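Local coordinates for protein alpha-galactosidase (Lactobacillus brevis, PDB 3MI6) that probably releases terminal, non-reducing alpha-D-galactose from alpha-D-galactosides by hydrolysis, as a member of glycosyl hydrolase family 36, at residues Y21-M26 / L134-N139. Residues are numbered along the deposited sequence; the frame is centred on the assembly and turned at random.
Sequences YIFQIM and LVVSFN
The far end of the F23 ring, CZ, fits the hollow between L134 and V136, two residues apart on their strand, and does the touching. CZ lies 4.1 Å from L134 CD2, which is oblique to the ring, and 4.1 Å from V136 CG2, which sits at the ring edge, near its plane. With CB directed at the other sheet, the placing of CG between the backbone N and the carbonyl carbon (chi1 63°) carries F23 CZ between these two methyls. I25 supplies the next bump: its CD1 rests obliquely against the CE2–CZ bond of the F138 ring, 3.9 Å from each of these two atoms, while F138 comes from the opposite direction. The segments belong to two stacked antiparallel sheets, the four-stranded N-terminal sheet with strand 19-25 and the larger sheet with strand 132-140. This is face-to-face beta packing in the N-terminal beta-sandwich region of the family 36 fold, separate from the (beta/alpha)8 barrel. The strand axes, 11.0 Å apart and crossing at 31°, are bridged by side chains alone, without a hydrogen bond. Beside F23, Y151 stacks on its ring and F12 meets it at a shallow angle; F12 also touches I25 and L134, while F138 also touches L149 and A31.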
loop_
_atom_site.group_PDB
_atom_site.type_symbol
_atom_site.label_atom_id
_atom_site.label_comp_id
_atom_site.label_asym_id
_atom_site.label_seq_id
_atom_site.Cartn_x
_atom_site.Cartn_y
_atom_site.Cartn_z
ATOM N N TYR D 21 14.053 -30.007 5.592
ATOM C CA TYR D 21 14.941 -29.215 6.424
ATOM C C TYR D 21 16.312 -29.883 6.288
ATOM O O TYR D 21 16.453 -31.068 6.567
ATOM C CB TYR D 21 14.437 -29.289 7.864
ATOM C CG TYR D 21 15.043 -28.315 8.863
ATOM C CD1 TYR D 21 16.336 -28.483 9.335
ATOM C CD2 TYR D 21 14.292 -27.263 9.379
ATOM C CE1 TYR D 21 16.877 -27.616 10.255
ATOM C CE2 TYR D 21 14.817 -26.395 10.306
ATOM C CZ TYR D 21 16.110 -26.576 10.746
ATOM O OH TYR D 21 16.642 -25.704 11.667
ATOM N N ILE D 22 17.310 -29.142 5.824
ATOM C CA ILE D 22 18.626 -29.707 5.584
ATOM C C ILE D 22 19.715 -28.860 6.241
ATOM O O ILE D 22 19.757 -27.637 6.048
ATOM C CB ILE D 22 18.948 -29.757 4.081
ATOM C CG1 ILE D 22 17.816 -30.409 3.290
ATOM C CG2 ILE D 22 20.262 -30.470 3.829
ATOM C CD1 ILE D 22 17.949 -30.195 1.763
ATOM N N PHE D 23 20.603 -29.504 7.001
ATOM C CA PHE D 23 21.811 -28.831 7.478
ATOM C C PHE D 23 23.061 -29.701 7.391
ATOM O O PHE D 23 22.968 -30.902 7.150
ATOM C CB PHE D 23 21.633 -28.267 8.892
ATOM C CG PHE D 23 21.380 -29.307 9.957
ATOM C CD1 PHE D 23 20.118 -29.849 10.130
ATOM C CD2 PHE D 23 22.400 -29.704 10.814
ATOM C CE1 PHE D 23 19.875 -30.777 11.118
ATOM C CE2 PHE D 23 22.164 -30.646 11.814
ATOM C CZ PHE D 23 20.899 -31.180 11.965
ATOM N N GLN D 24 24.221 -29.085 7.607
ATOM C CA GLN D 24 25.504 -29.749 7.416
ATOM C C GLN D 24 26.540 -29.326 8.455
ATOM O O GLN D 24 26.656 -28.144 8.787
ATOM C CB GLN D 24 26.036 -29.448 6.017
ATOM C CG GLN D 24 27.284 -30.221 5.638
ATOM C CD GLN D 24 27.746 -29.929 4.209
ATOM O OE1 GLN D 24 27.619 -28.801 3.713
ATOM N NE2 GLN D 24 28.297 -30.946 3.547
ATOM N N ILE D 25 27.296 -30.295 8.969
ATOM C CA ILE D 25 28.434 -29.979 9.826
ATOM C C ILE D 25 29.538 -29.399 8.962
ATOM O O ILE D 25 29.828 -29.902 7.872
ATOM C CB ILE D 25 28.950 -31.201 10.585
ATOM C CG1 ILE D 25 27.852 -31.760 11.484
ATOM C CG2 ILE D 25 30.134 -30.821 11.435
ATOM C CD1 ILE D 25 27.313 -30.746 12.478
HETATM N N MSE D 26 30.156 -28.337 9.445
HETATM C CA MSE D 26 31.046 -27.566 8.600
HETATM C C MSE D 26 32.522 -27.587 8.995
HETATM O O MSE D 26 32.911 -28.084 10.061
HETATM C CB MSE D 26 30.550 -26.132 8.536
HETATM C CG MSE D 26 29.130 -26.019 8.012
HETATM SE SE MSE D 26 28.889 -24.247 7.273
HETATM C CE MSE D 26 29.264 -23.152 8.862
ATOM N N LEU D 134 16.328 -37.059 15.969
ATOM C CA LEU D 134 17.739 -36.930 15.636
ATOM C C LEU D 134 18.377 -36.091 16.727
ATOM O O LEU D 134 17.885 -35.005 17.028
ATOM C CB LEU D 134 17.891 -36.215 14.293
ATOM C CG LEU D 134 19.317 -35.884 13.832
ATOM C CD1 LEU D 134 20.066 -37.139 13.426
ATOM C CD2 LEU D 134 19.331 -34.893 12.694
ATOM N N VAL D 135 19.450 -36.589 17.339
ATOM C CA VAL D 135 20.153 -35.834 18.372
ATOM C C VAL D 135 21.572 -35.531 17.930
ATOM O O VAL D 135 22.364 -36.435 17.732
ATOM C CB VAL D 135 20.229 -36.592 19.699
ATOM C CG1 VAL D 135 20.873 -35.713 20.763
ATOM C CG2 VAL D 135 18.866 -37.048 20.133
ATOM N N VAL D 136 21.902 -34.256 17.793
ATOM C CA VAL D 136 23.195 -33.882 17.247
ATOM C C VAL D 136 24.046 -33.203 18.307
ATOM O O VAL D 136 23.846 -32.029 18.614
ATOM C CB VAL D 136 23.039 -32.953 16.022
ATOM C CG1 VAL D 136 24.391 -32.507 15.514
ATOM C CG2 VAL D 136 22.284 -33.658 14.930
ATOM N N SER D 137 25.015 -33.941 18.846
ATOM C CA SER D 137 25.780 -33.484 20.003
ATOM C C SER D 137 27.075 -32.763 19.628
ATOM O O SER D 137 27.771 -33.162 18.705
ATOM C CB SER D 137 26.059 -34.662 20.934
ATOM O OG SER D 137 24.857 -35.345 21.258
ATOM N N PHE D 138 27.375 -31.683 20.342
ATOM C CA PHE D 138 28.600 -30.926 20.126
ATOM C C PHE D 138 29.355 -30.813 21.447
ATOM O O PHE D 138 28.824 -31.144 22.505
ATOM C CB PHE D 138 28.291 -29.511 19.614
ATOM C CG PHE D 138 27.512 -29.469 18.323
ATOM C CD1 PHE D 138 26.175 -29.839 18.285
ATOM C CD2 PHE D 138 28.107 -29.025 17.151
ATOM C CE1 PHE D 138 25.467 -29.792 17.103
ATOM C CE2 PHE D 138 27.397 -28.976 15.978
ATOM C CZ PHE D 138 26.082 -29.361 15.956
ATOM N N ASN D 139 30.593 -30.333 21.380
ATOM C CA ASN D 139 31.383 -30.040 22.565
ATOM C C ASN D 139 32.104 -28.732 22.337
ATOM O O ASN D 139 32.575 -28.451 21.232
ATOM C CB ASN D 139 32.430 -31.134 22.837
ATOM C CG ASN D 139 31.819 -32.435 23.345
ATOM O OD1 ASN D 139 31.964 -33.489 22.719
ATOM N ND2 ASN D 139 31.146 -32.367 24.489
#